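Local atomic coordinates of MccF (Escherichia coli, PDB entry 4IIY), a protein that probably acts as a serine carboxypeptidase-like hydrolase of the S66 family giving self-immunity to microcin C7, and here holds glutamyl sulfamoyl inosine. Residues 184-187 against 188-192; 285-289 against 290-294. The protein carries 1 engineered substitution. One frame throughout, in Å; residues are numbered along the deposited sequence.

Contact 1 of 2, residues 184-187 against 188-192; sequences ESFI and KILTR. With EDO (1,2-ethanediol), chain O; EDO (1,2-ethanediol), chain Q.
Thr191 turns its hydroxyl back onto the carbonyl of Ile187, one turn earlier in helix 178-191, and OG1 donates to Ile187 O at 2.6 Å. The same oxygen accepts the backbone N of Thr191, and the two donors reach it from opposite faces of the carbonyl plane. A chi1 of 71° sets OG1 between the backbone N and the carbonyl carbon, which leaves the methyl to meet the end of Ile187: Thr191 CG2 is 3.6 Å from Ile187 CD1. One position back along the helix, a methyl of Leu190 sits over a face of the Phe186 ring in a CH-pi contact, with Leu190 CD1 3.9 Å from the ring centroid and closest to CE1. The i to i+4 backbone bonds of the helix continue through these residues.

Past the helix end, the guanidinium of Arg192 holds two ethanediol molecules, probably from the crystallisation liquor. NE and NH2 take the chain O molecule as a pair, with Arg192 NE 2.8 Å from its O2 and Arg192 NH2 2.9 Å from its O1; Arg192 NH1 reaches O2 of the chain Q molecule at 2.7 Å. Within the protein, NH1 also bonds Tyr366 OH and NH2 bonds Gly196 O. With an alanine in place of Arg192, Tyr366 OH and Gly196 O would probably each lose a charged donor, and the diols these N-H groups.

Farther out, Phe172 meets the Phe186 ring edge-to-face, and Ile142 and Ile140 of strand 140-143 pack on Phe186 and Leu190. Ser185 OG is bonded to Thr344 N. The helix thus has an apolar side laid on the sheet, while its last turn spends a hydroxyl on its own backbone and the arginine beyond gathers neutral oxygens through several N-H groups.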
ATOM      1  N   GLU B 184      17.826  22.622  14.527  1.00  8.08           N
ATOM      2  CA  GLU B 184      17.609  24.044  14.294  1.00  8.41           C
ATOM      3  C   GLU B 184      16.228  24.320  13.701  1.00  8.68           C
ATOM      4  O   GLU B 184      15.569  25.281  14.091  1.00  9.37           O
ATOM      5  CB  GLU B 184      18.723  24.610  13.419  1.00 10.36           C
ATOM      6  CG  GLU B 184      20.028  24.809  14.174  1.00 19.04           C
ATOM      7  CD  GLU B 184      21.243  24.927  13.272  1.00 29.10           C
ATOM      8  OE1 GLU B 184      21.088  25.319  12.095  1.00 33.62           O
ATOM      9  OE2 GLU B 184      22.360  24.619  13.744  1.00 35.32           O
ATOM     10  N   SER B 185      15.770  23.478  12.780  1.00  8.13           N
ATOM     11  CA  SER B 185      14.428  23.669  12.224  1.00  7.51           C
ATOM     12  C   SER B 185      13.331  23.359  13.252  1.00  8.24           C
ATOM     13  O   SER B 185      12.363  24.116  13.397  1.00  8.57           O
ATOM     14  CB  SER B 185      14.234  22.812  10.968  1.00  8.39           C
ATOM     15  OG  SER B 185      12.920  22.930  10.457  1.00  8.60           O
ATOM     16  N   PHE B 186      13.488  22.244  13.957  1.00  8.28           N
ATOM     17  CA  PHE B 186      12.567  21.831  15.016  1.00  7.90           C
ATOM     18  C   PHE B 186      12.350  22.974  16.015  1.00  8.71           C
ATOM     19  O   PHE B 186      11.216  23.390  16.281  1.00  9.05           O
ATOM     20  CB  PHE B 186      13.151  20.590  15.709  1.00  8.29           C
ATOM     21  CG  PHE B 186      12.417  20.135  16.943  1.00  7.86           C
ATOM     22  CD1 PHE B 186      11.298  19.323  16.847  1.00  8.88           C
ATOM     23  CD2 PHE B 186      12.900  20.460  18.206  1.00  9.22           C
ATOM     24  CE1 PHE B 186      10.656  18.870  17.989  1.00  9.47           C
ATOM     25  CE2 PHE B 186      12.260  20.018  19.348  1.00  9.71           C
ATOM     26  CZ  PHE B 186      11.142  19.212  19.242  1.00  9.43           C
ATOM     27  N   ILE B 187      13.440  23.494  16.566  1.00  8.14           N
ATOM     28  CA  ILE B 187      13.320  24.515  17.599  1.00  9.39           C
ATOM     29  C   ILE B 187      12.814  25.846  17.026  1.00  9.68           C
ATOM     30  O   ILE B 187      12.016  26.528  17.673  1.00  9.69           O
ATOM     31  CB  ILE B 187      14.638  24.678  18.411  1.00  9.60           C
ATOM     32  CG1 ILE B 187      14.360  25.308  19.781  1.00 11.04           C
ATOM     33  CG2 ILE B 187      15.697  25.444  17.617  1.00 11.13           C
ATOM     34  CD1 ILE B 187      13.608  24.391  20.728  1.00 12.85           C
ATOM     35  N   LYS B 188      13.227  26.205  15.816  1.00  9.27           N
ATOM     36  CA  LYS B 188      12.737  27.437  15.204  1.00  9.77           C
ATOM     37  C   LYS B 188      11.227  27.403  14.957  1.00  9.58           C
ATOM     38  O   LYS B 188      10.494  28.325  15.340  1.00 10.11           O
ATOM     39  CB  LYS B 188      13.460  27.691  13.881  1.00 11.25           C
ATOM     40  CG  LYS B 188      13.002  28.942  13.138  1.00 13.54           C
ATOM     41  CD  LYS B 188      13.398  30.203  13.883  1.00 15.11           C
ATOM     42  CE  LYS B 188      13.126  31.454  13.063  1.00 18.47           C
ATOM     43  NZ  LYS B 188      13.593  32.673  13.782  1.00 20.53           N
ATOM     44  N   ILE B 189      10.765  26.348  14.299  1.00  9.04           N
ATOM     45  CA  ILE B 189       9.363  26.239  13.919  1.00  9.03           C
ATOM     46  C   ILE B 189       8.459  26.226  15.147  1.00  8.76           C
ATOM     47  O   ILE B 189       7.411  26.877  15.168  1.00  9.88           O
ATOM     48  CB  ILE B 189       9.111  24.963  13.078  1.00  9.63           C
ATOM     49  CG1 ILE B 189       9.803  25.058  11.716  1.00 10.60           C
ATOM     50  CG2 ILE B 189       7.624  24.740  12.874  1.00  9.87           C
ATOM     51  CD1 ILE B 189       9.287  26.182  10.842  1.00 12.65           C
ATOM     52  N   LEU B 190       8.869  25.499  16.178  1.00  8.10           N
ATOM     53  CA  LEU B 190       7.992  25.265  17.311  1.00  8.56           C
ATOM     54  C   LEU B 190       8.074  26.347  18.394  1.00  9.28           C
ATOM     55  O   LEU B 190       7.157  26.463  19.208  1.00 10.63           O
ATOM     56  CB  LEU B 190       8.243  23.875  17.907  1.00  9.33           C
ATOM     57  CG  LEU B 190       7.983  22.693  16.962  1.00  9.41           C
ATOM     58  CD1 LEU B 190       8.338  21.387  17.641  1.00 10.39           C
ATOM     59  CD2 LEU B 190       6.536  22.658  16.475  1.00  9.53           C
ATOM     60  N   THR B 191       9.155  27.129  18.420  1.00  9.50           N
ATOM     61  CA  THR B 191       9.282  28.174  19.447  1.00 11.40           C
ATOM     62  C   THR B 191       9.114  29.606  18.944  1.00 12.89           C
ATOM     63  O   THR B 191       8.908  30.517  19.753  1.00 14.56           O
ATOM     64  CB  THR B 191      10.617  28.111  20.220  1.00 11.47           C
ATOM     65  OG1 THR B 191      11.695  28.527  19.373  1.00 12.66           O
ATOM     66  CG2 THR B 191      10.877  26.724  20.766  1.00 12.22           C
ATOM     67  N   ARG B 192       9.187  29.821  17.635  1.00 12.43           N
ATOM     68  CA  ARG B 192       9.147  31.184  17.103  1.00 13.03           C
ATOM     69  C   ARG B 192       7.842  31.907  17.409  1.00 15.00           C
ATOM     70  O   ARG B 192       6.799  31.287  17.604  1.00 14.22           O
ATOM     71  CB  ARG B 192       9.389  31.193  15.588  1.00 11.48           C
ATOM     72  CG  ARG B 192       8.324  30.464  14.767  1.00 10.37           C
ATOM     73  CD  ARG B 192       8.605  30.560  13.279  1.00 11.04           C
ATOM     74  NE  ARG B 192       8.222  31.861  12.724  1.00 11.50           N
ATOM     75  CZ  ARG B 192       6.981  32.176  12.372  1.00 11.15           C
ATOM     76  NH1 ARG B 192       5.998  31.301  12.543  1.00 11.80           N
ATOM     77  NH2 ARG B 192       6.713  33.378  11.871  1.00 14.46           N
TER
HETATM   78  C1  EDO O 405       9.560  34.528  10.502  1.00 25.19           C
HETATM   79  O1  EDO O 405       8.538  35.419  10.971  1.00 24.99           O
HETATM   80  C2  EDO O 405      10.712  34.453  11.500  1.00 31.72           C
HETATM   81  O2  EDO O 405      10.355  33.683  12.656  1.00 24.63           O
HETATM   82  C1  EDO Q 407       3.030  31.933   9.883  1.00 19.70           C
HETATM   83  O1  EDO Q 407       4.442  31.901  10.094  1.00 29.13           O
HETATM   84  C2  EDO Q 407       2.343  31.904  11.240  1.00 21.07           C
HETATM   85  O2  EDO Q 407       3.323  31.817  12.283  1.00 23.41           O

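Contact 2 of 2, residues 285-289 against 290-294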
ATOM      1  N   MET B 285      -2.461   5.783  -8.000  1.00  6.95           N
ATOM      2  CA  MET B 285      -3.532   5.782  -7.002  1.00  7.62           C
ATOM      3  C   MET B 285      -4.091   7.191  -6.810  1.00  6.25           C
ATOM      4  O   MET B 285      -5.303   7.407  -6.831  1.00  7.04           O
ATOM      5  CB  MET B 285      -3.020   5.212  -5.677  1.00  8.36           C
ATOM      6  CG  MET B 285      -4.085   5.033  -4.585  1.00  8.43           C
ATOM      7  SD  MET B 285      -4.514   6.539  -3.664  1.00  9.24           S
ATOM      8  CE  MET B 285      -2.974   6.823  -2.798  1.00 12.43           C
ATOM      9  N   LEU B 286      -3.199   8.160  -6.637  1.00  6.20           N
ATOM     10  CA  LEU B 286      -3.626   9.553  -6.480  1.00  7.37           C
ATOM     11  C   LEU B 286      -4.403  10.035  -7.707  1.00  6.74           C
ATOM     12  O   LEU B 286      -5.437  10.694  -7.585  1.00  7.69           O
ATOM     13  CB  LEU B 286      -2.424  10.465  -6.228  1.00  8.58           C
ATOM     14  CG  LEU B 286      -1.655  10.219  -4.930  1.00  7.00           C
ATOM     15  CD1 LEU B 286      -0.352  11.017  -4.942  1.00  8.74           C
ATOM     16  CD2 LEU B 286      -2.527  10.569  -3.731  1.00  9.79           C
ATOM     17  N   LYS B 287      -3.893   9.711  -8.887  1.00  6.48           N
ATOM     18  CA  LYS B 287      -4.563  10.107 -10.114  1.00  7.31           C
ATOM     19  C   LYS B 287      -5.983   9.546 -10.170  1.00  7.35           C
ATOM     20  O   LYS B 287      -6.938  10.275 -10.471  1.00  8.11           O
ATOM     21  CB  LYS B 287      -3.762   9.654 -11.336  1.00  8.85           C
ATOM     22  CG  LYS B 287      -4.377  10.090 -12.681  1.00 11.64           C
ATOM     23  CD  LYS B 287      -3.735   9.349 -13.846  1.00 14.72           C
ATOM     24  CE  LYS B 287      -4.379   9.717 -15.183  1.00 16.04           C
ATOM     25  NZ  LYS B 287      -4.035  11.096 -15.605  1.00 18.36           N
ATOM     26  N   LEU B 288      -6.128   8.252  -9.879  1.00  7.07           N
ATOM     27  CA  LEU B 288      -7.441   7.608  -9.957  1.00  6.98           C
ATOM     28  C   LEU B 288      -8.414   8.262  -8.990  1.00  7.46           C
ATOM     29  O   LEU B 288      -9.625   8.304  -9.230  1.00  8.63           O
ATOM     30  CB  LEU B 288      -7.355   6.113  -9.653  1.00  7.32           C
ATOM     31  CG  LEU B 288      -6.450   5.276 -10.554  1.00  7.84           C
ATOM     32  CD1 LEU B 288      -6.531   3.811 -10.161  1.00  9.01           C
ATOM     33  CD2 LEU B 288      -6.786   5.457 -12.031  1.00 10.37           C
ATOM     34  N   ASN B 289      -7.877   8.766  -7.885  1.00  7.23           N
ATOM     35  CA  ASN B 289      -8.681   9.405  -6.857  1.00  7.89           C
ATOM     36  C   ASN B 289      -8.986  10.886  -7.112  1.00  8.07           C
ATOM     37  O   ASN B 289      -9.548  11.566  -6.257  1.00  9.86           O
ATOM     38  CB  ASN B 289      -8.019   9.210  -5.499  1.00  7.77           C
ATOM     39  CG  ASN B 289      -8.416   7.900  -4.863  1.00  8.30           C
ATOM     40  OD1 ASN B 289      -9.407   7.836  -4.130  1.00  9.08           O
ATOM     41  ND2 ASN B 289      -7.693   6.840  -5.176  1.00  8.89           N
ATOM     42  N   ARG B 290      -8.642  11.357  -8.302  1.00  7.64           N
ATOM     43  CA  ARG B 290      -8.914  12.732  -8.744  1.00  8.08           C
ATOM     44  C   ARG B 290      -8.141  13.782  -7.963  1.00  8.97           C
ATOM     45  O   ARG B 290      -8.467  14.978  -8.018  1.00  9.62           O
ATOM     46  CB  ARG B 290     -10.420  13.046  -8.728  1.00 11.66           C
ATOM     47  CG  ARG B 290     -11.258  12.077  -9.557  1.00 13.81           C
ATOM     48  CD  ARG B 290     -12.728  12.475  -9.523  1.00 22.73           C
ATOM     49  NE  ARG B 290     -13.565  11.584 -10.322  1.00 35.64           N
ATOM     50  CZ  ARG B 290     -13.833  11.763 -11.611  1.00 42.58           C
ATOM     51  NH1 ARG B 290     -13.326  12.805 -12.258  1.00 46.01           N
ATOM     52  NH2 ARG B 290     -14.610  10.901 -12.256  1.00 42.54           N
ATOM     53  N   VAL B 291      -7.105  13.361  -7.248  1.00  7.70           N
ATOM     54  CA  VAL B 291      -6.316  14.297  -6.478  1.00  8.12           C
ATOM     55  C   VAL B 291      -5.682  15.362  -7.384  1.00  8.07           C
ATOM     56  O   VAL B 291      -5.608  16.541  -7.015  1.00  8.82           O
ATOM     57  CB  VAL B 291      -5.241  13.562  -5.663  1.00  7.97           C
ATOM     58  CG1 VAL B 291      -4.307  14.554  -4.991  1.00  9.45           C
ATOM     59  CG2 VAL B 291      -5.899  12.643  -4.628  1.00 10.35           C
ATOM     60  N   PHE B 292      -5.243  14.957  -8.570  1.00  8.58           N
ATOM     61  CA  PHE B 292      -4.558  15.877  -9.476  1.00  9.86           C
ATOM     62  C   PHE B 292      -5.533  16.813 -10.204  1.00 10.52           C
ATOM     63  O   PHE B 292      -5.103  17.732 -10.903  1.00 11.57           O
ATOM     64  CB  PHE B 292      -3.653  15.118 -10.455  1.00  9.39           C
ATOM     65  CG  PHE B 292      -2.597  14.274  -9.776  1.00  8.81           C
ATOM     66  CD1 PHE B 292      -1.917  14.742  -8.661  1.00  9.58           C
ATOM     67  CD2 PHE B 292      -2.302  13.002 -10.245  1.00  9.62           C
ATOM     68  CE1 PHE B 292      -0.954  13.963  -8.032  1.00  9.89           C
ATOM     69  CE2 PHE B 292      -1.335  12.223  -9.620  1.00 10.18           C
ATOM     70  CZ  PHE B 292      -0.666  12.704  -8.519  1.00 11.27           C
ATOM     71  N   ASP B 293      -6.834  16.595 -10.022  1.00  9.41           N
ATOM     72  CA  ASP B 293      -7.846  17.530 -10.509  1.00 10.82           C
ATOM     73  C   ASP B 293      -8.113  18.629  -9.487  1.00 10.50           C
ATOM     74  O   ASP B 293      -8.752  19.638  -9.810  1.00 14.28           O
ATOM     75  CB  ASP B 293      -9.165  16.805 -10.813  1.00 12.96           C
ATOM     76  CG  ASP B 293      -9.072  15.877 -12.014  1.00 17.23           C
ATOM     77  OD1 ASP B 293      -8.184  16.079 -12.868  1.00 19.02           O
ATOM     78  OD2 ASP B 293      -9.909  14.949 -12.101  1.00 20.71           O
ATOM     79  N   LYS B 294      -7.644  18.429  -8.259  1.00  9.03           N
ATOM     80  CA  LYS B 294      -7.931  19.347  -7.166  1.00 10.91           C
ATOM     81  C   LYS B 294      -6.758  20.221  -6.750  1.00  9.23           C
ATOM     82  O   LYS B 294      -6.937  21.412  -6.493  1.00 10.76           O
ATOM     83  CB  LYS B 294      -8.389  18.576  -5.930  1.00 11.66           C
ATOM     84  CG  LYS B 294      -9.717  17.851  -6.055  1.00 11.62           C
ATOM     85  CD  LYS B 294      -9.915  16.988  -4.807  1.00 17.01           C
ATOM     86  CE  LYS B 294     -11.179  16.155  -4.825  1.00 22.22           C
ATOM     87  NZ  LYS B 294     -11.189  15.262  -3.623  1.00 20.50           N
TER
HETATM   88  O   HOH W   1      -6.312  13.060 -10.570  1.00  9.91           O
HETATM   89  O   HOH W   2      -9.260  13.378  -3.990  1.00 17.54           O
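Phe292 is folded back onto Leu286 and Lys287 by a chi1 of -58°, which puts its CG beside its own backbone N, while a phi of 67° at Arg290 turns the chain so that the ring can arrive there. The ring meets the end of helix 276-288 obliquely: Phe292 CZ is 3.7 Å from Leu286 CB, and Phe292 CD2, two atoms round the ring, is 3.8 Å from Lys287 CB. Beside it, Val291 CG2 comes within 4.1 Å of Leu286 CD2. Leu286 is therefore touched by two residues from beyond the turn, and it leans in addition on Leu267 and Ile269 of strand 266-270, while Leu319 and Leu323 of helix 315-323 pack against Phe292.

Several backbone groups of the turn find partners. Val291 N reaches back to Leu286 O at 3.2 Å, and Arg290 N donates to Lys287 O at 3.0 Å from well above that carbonyl's plane. A water bridges Lys287 O to Phe292 N, giving to the first and accepting from the second; another joins Asn289 O to Lys294 NZ. Asn289 ND2 bonds Met285 O at 3.0 Å, nearly straight at 171°, on the opposite face of that carbonyl from Asn289 N. This fixes the rotation of the amide while it also engages Trp253 NE1 through OD1 and, through ND2, Trp253 O of the second subunit. The extended Arg290 makes a salt bridge with Glu256 of the second subunit, so the helix end sits at the dimer interface.

The paired bonds, Val291 N to Leu286 O and Arg290 N to Lys287 O, with Arg290 at positive phi as the C-prime residue and the accompanying apolar contact between Leu286 and Val291, make this a Schellman motif closing helix 276-288.

Contact 1 and contact 2 lie on opposite sides of the chain's centre, their centres 33 Å apart and their nearest atoms about 24 Å, so neither touches the other. Both finish a helix that packs on a sheet, but on different sheets: contact 1 on strand 140-143, which runs just ahead of Ala145, the engineered residue at the predicted nucleophile position, and contact 2 on strand 266-270, which ends at Glu270, predicted to belong to the charge relay. In contact 2 the Leu286 side chain is about 11 Å from that of Glu270 and about 13 Å from the bound glutamyl sulfamoyl inosine. Contact 1 lies away from the site.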